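Local atomic coordinates of BlEst2 (Bacillus licheniformis, PDB entry 6WPX), a protein that probably hydrolyses ester bonds as an alpha/beta-hydrolase lipase or esterase, here in its propeptide form, with a C-terminal domain that has autoinhibitory effects. Residues A[92-97]-A[118-123]; A[112-117]-A[269-274]; A[299-304]-A[377-382]; A[412-417]-A[422-427]. All blocks are in the same frame, centred on the assembly; numbering follows the deposited sequence.

Contact 1: residues A[92-97]-A[118-123]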
loop_
_atom_site.group_PDB
_atom_site.type_symbol
_atom_site.label_atom_id
_atom_site.label_comp_id
_atom_site.label_asym_id
_atom_site.label_seq_id
_atom_site.Cartn_x
_atom_site.Cartn_y
_atom_site.Cartn_z
ATOM N N GLN A 92 -13.277 -0.331 10.932
ATOM C CA GLN A 92 -14.457 -0.555 11.761
ATOM C C GLN A 92 -14.509 0.487 12.895
ATOM O O GLN A 92 -15.517 1.163 13.049
ATOM C CB GLN A 92 -14.499 -1.999 12.301
ATOM C CG GLN A 92 -15.769 -2.299 13.120
ATOM C CD GLN A 92 -15.979 -3.767 13.430
ATOM O OE1 GLN A 92 -15.050 -4.523 13.729
ATOM N NE2 GLN A 92 -17.226 -4.194 13.407
ATOM N N ASP A 93 -13.414 0.629 13.658
ATOM C CA ASP A 93 -13.334 1.604 14.755
ATOM C C ASP A 93 -13.373 3.004 14.195
ATOM O O ASP A 93 -14.067 3.862 14.745
ATOM C CB ASP A 93 -12.064 1.414 15.575
ATOM C CG ASP A 93 -12.017 0.095 16.325
ATOM O OD1 ASP A 93 -13.098 -0.438 16.671
ATOM O OD2 ASP A 93 -10.918 -0.371 16.611
ATOM N N ASN A 94 -12.660 3.235 13.092
ATOM C CA ASN A 94 -12.672 4.549 12.450
ATOM C C ASN A 94 -14.011 4.877 11.818
ATOM O O ASN A 94 -14.474 6.001 11.945
ATOM C CB ASN A 94 -11.516 4.714 11.485
ATOM C CG ASN A 94 -10.287 5.203 12.199
ATOM O OD1 ASN A 94 -10.298 5.393 13.418
ATOM N ND2 ASN A 94 -9.221 5.463 11.469
ATOM N N GLY A 95 -14.652 3.885 11.212
ATOM C CA GLY A 95 -15.985 4.012 10.636
ATOM C C GLY A 95 -17.014 4.323 11.706
ATOM O O GLY A 95 -17.836 5.221 11.516
ATOM N N ALA A 96 -16.957 3.619 12.868
ATOM C CA ALA A 96 -17.905 3.890 13.965
ATOM C C ALA A 96 -17.729 5.319 14.515
ATOM O O ALA A 96 -18.715 6.023 14.681
ATOM C CB ALA A 96 -17.755 2.859 15.076
ATOM N N MET A 97 -16.492 5.745 14.721
ATOM C CA MET A 97 -16.180 7.096 15.218
ATOM C C MET A 97 -16.587 8.152 14.176
ATOM O O MET A 97 -17.254 9.099 14.545
ATOM C CB MET A 97 -14.692 7.228 15.519
ATOM C CG MET A 97 -14.275 8.604 15.891
ATOM S SD MET A 97 -12.557 8.746 16.243
ATOM C CE MET A 97 -12.490 8.000 17.862
ATOM N N TYR A 118 -8.692 10.981 2.275
ATOM C CA TYR A 118 -7.374 10.591 1.805
ATOM C C TYR A 118 -6.922 9.245 2.298
ATOM O O TYR A 118 -7.043 8.968 3.489
ATOM C CB TYR A 118 -6.392 11.658 2.306
ATOM C CG TYR A 118 -4.910 11.351 2.155
ATOM C CD1 TYR A 118 -4.364 11.044 0.907
ATOM C CD2 TYR A 118 -4.025 11.592 3.205
ATOM C CE1 TYR A 118 -2.987 10.934 0.724
ATOM C CE2 TYR A 118 -2.646 11.482 3.036
ATOM C CZ TYR A 118 -2.132 11.144 1.800
ATOM O OH TYR A 118 -0.776 11.017 1.663
ATOM N N SER A 119 -6.266 8.450 1.405
ATOM C CA SER A 119 -5.603 7.194 1.784
ATOM C C SER A 119 -6.590 6.284 2.537
ATOM O O SER A 119 -7.740 6.195 2.107
ATOM C CB SER A 119 -4.301 7.530 2.533
ATOM O OG SER A 119 -3.703 6.526 3.339
ATOM N N LYS A 120 -6.219 5.696 3.688
ATOM C CA LYS A 120 -7.120 4.864 4.467
ATOM C C LYS A 120 -8.430 5.587 4.877
ATOM O O LYS A 120 -9.442 4.928 5.131
ATOM C CB LYS A 120 -6.385 4.304 5.700
ATOM C CG LYS A 120 -7.272 3.397 6.545
ATOM C CD LYS A 120 -6.517 2.737 7.717
ATOM C CE LYS A 120 -7.529 2.125 8.658
ATOM N NZ LYS A 120 -8.153 3.182 9.487
ATOM N N GLY A 121 -8.390 6.920 4.970
ATOM C CA GLY A 121 -9.575 7.710 5.286
ATOM C C GLY A 121 -10.741 7.423 4.347
ATOM O O GLY A 121 -11.878 7.531 4.770
ATOM N N GLY A 122 -10.465 7.051 3.088
ATOM C CA GLY A 122 -11.508 6.717 2.107
ATOM C C GLY A 122 -12.230 5.427 2.458
ATOM O O GLY A 122 -13.417 5.276 2.156
ATOM N N ILE A 123 -11.511 4.487 3.097
ATOM C CA ILE A 123 -12.029 3.187 3.560
ATOM C C ILE A 123 -12.840 3.419 4.838
ATOM O O ILE A 123 -13.952 2.904 4.938
ATOM C CB ILE A 123 -10.924 2.115 3.777
ATOM C CG1 ILE A 123 -10.034 1.923 2.514
ATOM C CG2 ILE A 123 -11.547 0.772 4.219
ATOM C CD1 ILE A 123 -8.703 1.146 2.892
#
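N94 of helix 91-109 and K120, in the turn after strand 113-118, meet through their nitrogens: N94 ND2 stands 3.2 Å from K120 NZ, two donors that do not bond each other. One carboxylate, that of D124, gathers both: it takes K120 NZ on OD1 in a salt bridge and N94 ND2 on OD2 in a hydrogen bond, while NZ also bonds K89 O and ND2 also bonds H86 O. The side chains cross at about a right angle; K120 runs extended as far as CE and bends only at its last torsion (chi4 -77°), which sets the ammonium beside the amide. Both residues are buried, and D124 probably offsets the lysine charge. This polar cluster is small, burying 62 Å². The backbones stay apart, even the nearest CA atoms, those of N94 and G121, being 8.4 Å from each other, and Q92 is exposed on helix 91-109. The S-Y-S-K-G sequence and the type II' turn from Y118 to G121, with S119 at phi 53° and psi -132°, are consistent with the nucleophile elbow of alpha/beta hydrolases. This turn links strand 113-118 to helix 121-131, with helix 91-109 beyond the K120 ammonium and helix 174-178 touching the K120 side chain.

Contact 2: residues A[112-117]-A[269-274]; sequences KVILVS and PLLTIQ
I114, on strand 113-118, points its side chain at L271 in the loop that follows helix 260-267. From CB the I114 chain splits. The CG2 branch, anti to the backbone N, meets L271 CD2 at 3.8 Å. The other branch leaves through CG1, which lies beside the backbone N (chi1 -71°), and carries CD1 over the backbone of the loop. There CD1 comes to 3.3 Å from L271 O and 3.9 Å from L271 CB, and it also lies 4.0 Å from L271 CD2. Both branches thus bear on one leucine from the same side, its chain crossing the isoleucine at about a right angle. V116, two residues further along the strand and turned to the same side, adds a looser touch, its CG2 4.2 Å from L271 CD2. The loop is folded locally by P269 O, which accepts from both T272 N and I273 N, and R140 NH1 of the next strand, 138-144, bonds L270 O and I273 O. L271 also touches Y78 and I142, which extends the apolar patch. No hydrogen bond or salt bridge joins the two segments, which implies that the loop lies on this face of the central sheet by van der Waals packing of buried aliphatic groups, while R140 adds polar ties to the loop backbone.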
loop_
_atom_site.group_PDB
_atom_site.type_symbol
_atom_site.label_atom_id
_atom_site.label_comp_id
_atom_site.label_asym_id
_atom_site.label_seq_id
_atom_site.Cartn_x
_atom_site.Cartn_y
_atom_site.Cartn_z
ATOM N N LYS A 112 -26.422 17.901 4.757
ATOM C CA LYS A 112 -25.510 16.831 4.344
ATOM C C LYS A 112 -24.196 17.403 3.866
ATOM O O LYS A 112 -24.134 18.499 3.298
ATOM C CB LYS A 112 -26.125 15.906 3.279
ATOM C CG LYS A 112 -27.217 14.992 3.826
ATOM C CD LYS A 112 -27.584 13.939 2.813
ATOM C CE LYS A 112 -28.971 13.398 3.032
ATOM N NZ LYS A 112 -29.074 11.993 2.561
ATOM N N VAL A 113 -23.138 16.694 4.194
ATOM C CA VAL A 113 -21.784 17.103 3.869
ATOM C C VAL A 113 -21.199 16.210 2.784
ATOM O O VAL A 113 -21.743 15.147 2.468
ATOM C CB VAL A 113 -20.882 17.132 5.135
ATOM C CG1 VAL A 113 -21.475 18.019 6.222
ATOM C CG2 VAL A 113 -20.614 15.723 5.671
ATOM N N ILE A 114 -20.053 16.633 2.251
ATOM C CA ILE A 114 -19.303 15.861 1.269
ATOM C C ILE A 114 -18.099 15.328 2.033
ATOM O O ILE A 114 -17.515 16.064 2.817
ATOM C CB ILE A 114 -18.860 16.779 0.096
ATOM C CG1 ILE A 114 -20.065 17.197 -0.774
ATOM C CG2 ILE A 114 -17.726 16.121 -0.758
ATOM C CD1 ILE A 114 -19.736 18.409 -1.680
ATOM N N LEU A 115 -17.724 14.078 1.809
ATOM C CA LEU A 115 -16.474 13.600 2.400
ATOM C C LEU A 115 -15.395 13.678 1.339
ATOM O O LEU A 115 -15.597 13.186 0.222
ATOM C CB LEU A 115 -16.583 12.167 2.943
ATOM C CG LEU A 115 -17.582 11.914 4.081
ATOM C CD1 LEU A 115 -17.567 10.465 4.469
ATOM C CD2 LEU A 115 -17.265 12.766 5.311
ATOM N N VAL A 116 -14.259 14.321 1.683
ATOM C CA VAL A 116 -13.044 14.319 0.860
ATOM C C VAL A 116 -12.078 13.558 1.735
ATOM O O VAL A 116 -11.695 14.034 2.797
ATOM C CB VAL A 116 -12.510 15.681 0.356
ATOM C CG1 VAL A 116 -11.128 15.497 -0.309
ATOM C CG2 VAL A 116 -13.490 16.286 -0.659
ATOM N N SER A 117 -11.798 12.322 1.343
ATOM C CA SER A 117 -11.038 11.395 2.148
ATOM C C SER A 117 -9.761 10.925 1.513
ATOM O O SER A 117 -9.754 10.442 0.389
ATOM C CB SER A 117 -11.923 10.210 2.497
ATOM O OG SER A 117 -13.100 10.699 3.119
ATOM N N PRO A 269 -15.133 20.291 -9.382
ATOM C CA PRO A 269 -16.342 19.907 -10.150
ATOM C C PRO A 269 -16.987 18.627 -9.593
ATOM O O PRO A 269 -18.195 18.478 -9.676
ATOM C CB PRO A 269 -15.817 19.652 -11.577
ATOM C CG PRO A 269 -14.387 19.540 -11.454
ATOM C CD PRO A 269 -13.931 20.282 -10.245
ATOM N N LEU A 270 -16.189 17.732 -9.015
ATOM C CA LEU A 270 -16.666 16.458 -8.442
ATOM C C LEU A 270 -17.463 16.681 -7.162
ATOM O O LEU A 270 -18.174 15.786 -6.720
ATOM C CB LEU A 270 -15.500 15.458 -8.183
ATOM C CG LEU A 270 -14.553 15.181 -9.350
ATOM C CD1 LEU A 270 -13.644 14.016 -9.033
ATOM C CD2 LEU A 270 -15.292 14.915 -10.659
ATOM N N LEU A 271 -17.378 17.890 -6.587
ATOM C CA LEU A 271 -18.154 18.208 -5.398
ATOM C C LEU A 271 -19.630 18.372 -5.756
ATOM O O LEU A 271 -20.459 18.200 -4.881
ATOM C CB LEU A 271 -17.642 19.510 -4.719
ATOM C CG LEU A 271 -16.191 19.513 -4.222
ATOM C CD1 LEU A 271 -15.749 20.942 -3.860
ATOM C CD2 LEU A 271 -15.999 18.575 -3.044
ATOM N N THR A 272 -19.957 18.711 -7.020
ATOM C CA THR A 272 -21.348 19.016 -7.409
ATOM C C THR A 272 -21.912 18.221 -8.584
ATOM O O THR A 272 -23.126 18.050 -8.654
ATOM C CB THR A 272 -21.480 20.522 -7.718
ATOM O OG1 THR A 272 -20.629 20.864 -8.843
ATOM C CG2 THR A 272 -21.152 21.395 -6.509
ATOM N N ILE A 273 -21.059 17.813 -9.537
ATOM C CA ILE A 273 -21.463 17.137 -10.768
ATOM C C ILE A 273 -22.259 15.841 -10.532
ATOM O O ILE A 273 -22.024 15.153 -9.537
ATOM C CB ILE A 273 -20.185 16.879 -11.634
ATOM C CG1 ILE A 273 -20.514 16.741 -13.119
ATOM C CG2 ILE A 273 -19.338 15.690 -11.119
ATOM C CD1 ILE A 273 -19.205 16.470 -14.053
ATOM N N GLN A 274 -23.187 15.504 -11.453
ATOM C CA GLN A 274 -23.910 14.224 -11.438
ATOM C C GLN A 274 -23.204 13.393 -12.495
ATOM O O GLN A 274 -23.270 13.721 -13.664
ATOM C CB GLN A 274 -25.410 14.377 -11.821
ATOM C CG GLN A 274 -26.358 15.094 -10.848
ATOM C CD GLN A 274 -25.987 15.101 -9.391
ATOM O OE1 GLN A 274 -25.864 14.063 -8.745
ATOM N NE2 GLN A 274 -25.804 16.272 -8.853
#

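Contact 3: residues A[299-304]-A[377-382]; sequences GLREEE and EAFLFI
F379 and F381 of strand 377-386 are the rings that face R301 and E303 of strand 300-307. Ahead of them, the E377 carboxylate is taken up by its surroundings, with bonds to S320, W318, S371 and N297. F379, two residues on, presents its edge: F379 CZ lies 3.7 Å from R301 CZ, over the centre of one guanidinium face, with the two planes 80° apart. The arginine reaches this place through a bend at chi2 (74°), which also lays R301 CG 3.7 Å from F379 CE2. E303 OE1 touches the same ring edge, 3.7 Å from F379 CZ, and accepts from R301 NE at 3.1 Å in a salt bridge that meets the carboxylate from above its plane. L380 turns away, to L319 and I292. F381 then packs its CD2 3.8 Å from E303 CB and meets the ring of F305. The two short segments run with their axes 9.9 Å apart at 27°, the spacing of sheets stacked in a beta sandwich. Strand 300-307 borders a four-stranded antiparallel sheet next to strand 365-372, and strand 377-386 lies between strands 290-297 and 313-320 of the facing sheet, whose W318 stacks on F379.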
loop_
_atom_site.group_PDB
_atom_site.type_symbol
_atom_site.label_atom_id
_atom_site.label_comp_id
_atom_site.label_asym_id
_atom_site.label_seq_id
_atom_site.Cartn_x
_atom_site.Cartn_y
_atom_site.Cartn_z
ATOM N N GLY A 299 26.313 -6.440 12.980
ATOM C CA GLY A 299 27.618 -6.023 12.478
ATOM C C GLY A 299 27.651 -6.023 10.967
ATOM O O GLY A 299 27.192 -5.076 10.327
ATOM N N LEU A 300 28.168 -7.107 10.394
ATOM C CA LEU A 300 28.218 -7.267 8.956
ATOM C C LEU A 300 27.193 -8.318 8.537
ATOM O O LEU A 300 27.178 -9.432 9.075
ATOM C CB LEU A 300 29.625 -7.686 8.492
ATOM C CG LEU A 300 29.755 -8.092 7.004
ATOM C CD1 LEU A 300 29.584 -6.901 6.073
ATOM C CD2 LEU A 300 31.084 -8.787 6.747
ATOM N N ARG A 301 26.325 -7.952 7.581
ATOM C CA ARG A 301 25.373 -8.887 7.011
ATOM C C ARG A 301 25.515 -8.819 5.514
ATOM O O ARG A 301 25.421 -7.738 4.922
ATOM C CB ARG A 301 23.918 -8.585 7.418
ATOM C CG ARG A 301 22.876 -9.521 6.762
ATOM C CD ARG A 301 22.931 -10.894 7.407
ATOM N NE ARG A 301 21.825 -11.768 7.041
ATOM C CZ ARG A 301 20.895 -12.201 7.884
ATOM N NH1 ARG A 301 20.893 -11.798 9.148
ATOM N NH2 ARG A 301 19.938 -13.012 7.462
ATOM N N GLU A 302 25.714 -9.978 4.905
ATOM C CA GLU A 302 25.803 -10.067 3.457
ATOM C C GLU A 302 24.680 -10.944 2.955
ATOM O O GLU A 302 24.349 -11.949 3.590
ATOM C CB GLU A 302 27.164 -10.595 3.002
ATOM C CG GLU A 302 28.344 -9.769 3.504
ATOM C CD GLU A 302 29.707 -10.065 2.897
ATOM O OE1 GLU A 302 30.444 -9.086 2.655
ATOM O OE2 GLU A 302 30.072 -11.250 2.714
ATOM N N GLU A 303 24.082 -10.548 1.826
ATOM C CA GLU A 303 23.019 -11.307 1.167
ATOM C C GLU A 303 23.351 -11.440 -0.295
ATOM O O GLU A 303 23.492 -10.433 -0.995
ATOM C CB GLU A 303 21.628 -10.628 1.326
ATOM C CG GLU A 303 21.029 -10.749 2.716
ATOM C CD GLU A 303 20.626 -12.130 3.208
ATOM O OE1 GLU A 303 20.301 -12.232 4.413
ATOM O OE2 GLU A 303 20.669 -13.108 2.424
ATOM N N GLU A 304 23.493 -12.671 -0.752
ATOM C CA GLU A 304 23.771 -12.923 -2.159
ATOM C C GLU A 304 22.456 -12.968 -2.916
ATOM O O GLU A 304 21.414 -13.245 -2.336
ATOM C CB GLU A 304 24.515 -14.249 -2.354
ATOM C CG GLU A 304 25.961 -14.211 -1.896
ATOM C CD GLU A 304 26.744 -15.472 -2.211
ATOM O OE1 GLU A 304 26.126 -16.536 -2.441
ATOM O OE2 GLU A 304 27.991 -15.396 -2.223
ATOM N N GLU A 377 20.537 -3.609 13.824
ATOM C CA GLU A 377 19.491 -3.231 12.853
ATOM C C GLU A 377 18.616 -4.425 12.485
ATOM O O GLU A 377 19.074 -5.526 12.570
ATOM C CB GLU A 377 20.088 -2.638 11.574
ATOM C CG GLU A 377 20.689 -3.687 10.663
ATOM C CD GLU A 377 21.017 -3.244 9.255
ATOM O OE1 GLU A 377 20.533 -2.203 8.851
ATOM O OE2 GLU A 377 21.730 -3.967 8.580
ATOM N N ALA A 378 17.339 -4.149 12.270
ATOM C CA ALA A 378 16.450 -5.113 11.602
ATOM C C ALA A 378 16.430 -4.635 10.143
ATOM O O ALA A 378 16.456 -3.435 9.915
ATOM C CB ALA A 378 15.073 -5.163 12.189
ATOM N N PHE A 379 16.455 -5.564 9.203
ATOM C CA PHE A 379 16.480 -5.164 7.810
ATOM C C PHE A 379 15.481 -5.893 6.947
ATOM O O PHE A 379 14.975 -6.955 7.303
ATOM C CB PHE A 379 17.908 -5.330 7.229
ATOM C CG PHE A 379 18.312 -6.768 6.941
ATOM C CD1 PHE A 379 18.009 -7.365 5.717
ATOM C CD2 PHE A 379 18.973 -7.525 7.895
ATOM C CE1 PHE A 379 18.365 -8.681 5.457
ATOM C CE2 PHE A 379 19.344 -8.841 7.628
ATOM C CZ PHE A 379 19.029 -9.413 6.415
ATOM N N LEU A 380 15.233 -5.320 5.784
ATOM C CA LEU A 380 14.413 -5.892 4.734
ATOM C C LEU A 380 15.149 -5.524 3.468
ATOM O O LEU A 380 15.341 -4.352 3.185
ATOM C CB LEU A 380 12.982 -5.325 4.755
ATOM C CG LEU A 380 11.970 -5.942 3.772
ATOM C CD1 LEU A 380 11.860 -7.465 3.958
ATOM C CD2 LEU A 380 10.607 -5.301 3.936
ATOM N N PHE A 381 15.641 -6.540 2.768
ATOM C CA PHE A 381 16.434 -6.415 1.546
ATOM C C PHE A 381 15.562 -6.779 0.383
ATOM O O PHE A 381 15.014 -7.878 0.350
ATOM C CB PHE A 381 17.672 -7.347 1.620
ATOM C CG PHE A 381 18.425 -7.453 0.313
ATOM C CD1 PHE A 381 18.805 -6.308 -0.390
ATOM C CD2 PHE A 381 18.742 -8.693 -0.225
ATOM C CE1 PHE A 381 19.481 -6.404 -1.607
ATOM C CE2 PHE A 381 19.443 -8.794 -1.435
ATOM C CZ PHE A 381 19.820 -7.646 -2.113
ATOM N N ILE A 382 15.417 -5.851 -0.583
ATOM C CA ILE A 382 14.531 -6.080 -1.723
ATOM C C ILE A 382 15.222 -5.698 -3.004
ATOM O O ILE A 382 15.809 -4.617 -3.114
ATOM C CB ILE A 382 13.167 -5.319 -1.573
ATOM C CG1 ILE A 382 12.418 -5.732 -0.301
ATOM C CG2 ILE A 382 12.253 -5.452 -2.816
ATOM C CD1 ILE A 382 11.409 -4.711 0.160
#

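Contact 4: residues A[412-417]-A[422-427]; sequences RSIRYE and AEKKSL
S413 pairs with K425 and R415 with E423 in the two arms of an antiparallel hairpin, and five backbone hydrogen bonds join them. S413 and K425 exchange two bonds, N to O and O to N, each 2.9 Å. R415 N gives a nearly straight bond (174°) to E423 O, while R415 O receives two, from E423 N and from A422 N. Because A422 and E423 both face R415, this is a classic beta bulge. Residues of the non-hydrogen-bonded pairs turn CA-H groups to the carbonyls next along, I414 CA lying 3.4 Å from E423 O. The charged interactions gather on the face of R415 and E423. R415 bends at chi3 (51°), and its NH1 bonds E417 OE2 at 2.7 Å on the anti lone pair, while NH2 makes a weak salt bridge to E423 OE1 at 3.4 Å. Both acceptors lie in the guanidinium plane, E417 gripping it firmly and E423 weakly, and A422 CB sits over one of its faces. Apolar packing marks the other side of the sheet, where I414 and K424 run side by side with I414 CG1 3.8 Å from K424 CE. Strand 420-431 is an edge strand of its antiparallel sheet; strand 407-417 lies inside it, pairs onward with strand 445-456, and sends Y416 to Y158 and K172.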
loop_
_atom_site.group_PDB
_atom_site.type_symbol
_atom_site.label_atom_id
_atom_site.label_comp_id
_atom_site.label_asym_id
_atom_site.label_seq_id
_atom_site.Cartn_x
_atom_site.Cartn_y
_atom_site.Cartn_z
ATOM N N ARG A 412 7.395 -19.924 3.422
ATOM C CA ARG A 412 7.421 -19.309 4.755
ATOM C C ARG A 412 6.060 -18.642 4.886
ATOM O O ARG A 412 5.605 -18.012 3.934
ATOM C CB ARG A 412 8.537 -18.269 4.892
ATOM C CG ARG A 412 9.888 -18.893 5.183
ATOM C CD ARG A 412 11.042 -17.929 4.939
ATOM N NE ARG A 412 12.287 -18.683 4.850
ATOM C CZ ARG A 412 13.112 -18.886 5.869
ATOM N NH1 ARG A 412 14.183 -19.654 5.717
ATOM N NH2 ARG A 412 12.872 -18.327 7.048
ATOM N N SER A 413 5.366 -18.865 6.001
ATOM C CA SER A 413 4.046 -18.280 6.158
ATOM C C SER A 413 3.762 -17.815 7.586
ATOM O O SER A 413 4.416 -18.255 8.538
ATOM C CB SER A 413 2.966 -19.249 5.679
ATOM O OG SER A 413 3.015 -20.421 6.470
ATOM N N ILE A 414 2.821 -16.866 7.711
ATOM C CA ILE A 414 2.316 -16.366 8.992
ATOM C C ILE A 414 0.802 -16.324 8.878
ATOM O O ILE A 414 0.273 -15.811 7.889
ATOM C CB ILE A 414 2.852 -14.971 9.461
ATOM C CG1 ILE A 414 4.382 -14.889 9.464
ATOM C CG2 ILE A 414 2.313 -14.624 10.858
ATOM C CD1 ILE A 414 4.961 -13.405 9.445
ATOM N N ARG A 415 0.118 -16.858 9.895
ATOM C CA ARG A 415 -1.323 -16.775 10.012
ATOM C C ARG A 415 -1.607 -15.919 11.248
ATOM O O ARG A 415 -1.097 -16.193 12.335
ATOM C CB ARG A 415 -1.991 -18.158 10.102
ATOM C CG ARG A 415 -3.520 -18.053 10.068
ATOM C CD ARG A 415 -4.205 -19.387 10.264
ATOM N NE ARG A 415 -3.719 -20.107 11.442
ATOM C CZ ARG A 415 -4.245 -19.992 12.655
ATOM N NH1 ARG A 415 -5.287 -19.200 12.860
ATOM N NH2 ARG A 415 -3.733 -20.671 13.673
ATOM N N TYR A 416 -2.373 -14.853 11.049
ATOM C CA TYR A 416 -2.781 -13.893 12.069
ATOM C C TYR A 416 -4.258 -14.085 12.372
ATOM O O TYR A 416 -5.019 -14.486 11.496
ATOM C CB TYR A 416 -2.602 -12.441 11.574
ATOM C CG TYR A 416 -1.206 -12.058 11.159
ATOM C CD1 TYR A 416 -0.765 -12.265 9.853
ATOM C CD2 TYR A 416 -0.340 -11.436 12.050
ATOM C CE1 TYR A 416 0.510 -11.878 9.452
ATOM C CE2 TYR A 416 0.959 -11.095 11.676
ATOM C CZ TYR A 416 1.365 -11.283 10.363
ATOM O OH TYR A 416 2.636 -10.916 9.967
ATOM N N GLU A 417 -4.655 -13.768 13.604
ATOM C CA GLU A 417 -6.040 -13.821 14.093
ATOM C C GLU A 417 -6.274 -12.548 14.847
ATOM O O GLU A 417 -5.520 -12.249 15.774
ATOM C CB GLU A 417 -6.227 -14.973 15.081
ATOM C CG GLU A 417 -6.516 -16.316 14.467
ATOM C CD GLU A 417 -6.681 -17.388 15.529
ATOM O OE1 GLU A 417 -7.325 -17.114 16.567
ATOM O OE2 GLU A 417 -6.167 -18.508 15.321
ATOM N N ALA A 422 -0.749 -15.775 15.068
ATOM C CA ALA A 422 -1.250 -16.994 15.699
ATOM C C ALA A 422 -0.366 -18.196 15.364
ATOM O O ALA A 422 -0.213 -19.081 16.191
ATOM C CB ALA A 422 -2.689 -17.256 15.270
ATOM N N GLU A 423 0.201 -18.240 14.146
ATOM C CA GLU A 423 1.015 -19.379 13.704
ATOM C C GLU A 423 2.010 -18.964 12.636
ATOM O O GLU A 423 1.674 -18.176 11.758
ATOM C CB GLU A 423 0.086 -20.520 13.222
ATOM C CG GLU A 423 0.757 -21.717 12.568
ATOM C CD GLU A 423 -0.106 -22.956 12.413
ATOM O OE1 GLU A 423 -1.296 -22.921 12.802
ATOM O OE2 GLU A 423 0.419 -23.978 11.925
ATOM N N LYS A 424 3.244 -19.467 12.725
ATOM C CA LYS A 424 4.307 -19.164 11.778
ATOM C C LYS A 424 4.903 -20.496 11.331
ATOM O O LYS A 424 5.115 -21.379 12.166
ATOM C CB LYS A 424 5.357 -18.240 12.420
ATOM C CG LYS A 424 6.448 -17.754 11.474
ATOM C CD LYS A 424 7.435 -16.855 12.191
ATOM C CE LYS A 424 7.535 -15.512 11.516
ATOM N NZ LYS A 424 8.083 -14.468 12.423
ATOM N N LYS A 425 5.104 -20.660 10.005
ATOM C CA LYS A 425 5.624 -21.900 9.412
ATOM C C LYS A 425 6.756 -21.632 8.446
ATOM O O LYS A 425 6.783 -20.591 7.775
ATOM C CB LYS A 425 4.533 -22.616 8.604
ATOM C CG LYS A 425 3.409 -23.277 9.359
ATOM C CD LYS A 425 2.433 -23.828 8.320
ATOM C CE LYS A 425 1.248 -24.542 8.907
ATOM N NZ LYS A 425 0.326 -25.021 7.848
ATOM N N SER A 426 7.648 -22.629 8.323
ATOM C CA SER A 426 8.735 -22.609 7.359
ATOM C C SER A 426 8.819 -24.019 6.757
ATOM O O SER A 426 8.782 -24.999 7.514
ATOM C CB SER A 426 10.054 -22.233 8.030
ATOM O OG SER A 426 11.053 -22.092 7.032
ATOM N N LEU A 427 8.872 -24.127 5.415
ATOM C CA LEU A 427 8.945 -25.418 4.727
ATOM C C LEU A 427 10.174 -25.456 3.832
ATOM O O LEU A 427 10.457 -24.483 3.120
ATOM C CB LEU A 427 7.711 -25.724 3.863
ATOM C CG LEU A 427 6.270 -25.628 4.369
ATOM C CD1 LEU A 427 5.357 -26.470 3.511
ATOM C CD2 LEU A 427 6.096 -26.129 5.752
#

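Overall arrangement
Contacts 1 and 2 belong to the alpha/beta part and share strand 113-118: their centres are about 17 Å apart, and they touch where G122 N lies 3.5 Å from S117 CB. Contact 1 lies at the probable nucleophile elbow, and contact 2 packs a loop on a face of the sheet that holds strand 113-118. Contacts 3 and 4 lie in the later beta-rich part, their centres about 22 Å apart and nearest atoms about 9 Å. Contact 4 comes within about 12 Å of contact 1 by nearest atoms, whereas contacts 2 and 3 are about 47 Å apart between centres. The reach of contact 4 toward Y158 is consistent with a C-terminal region docked against the alpha/beta part.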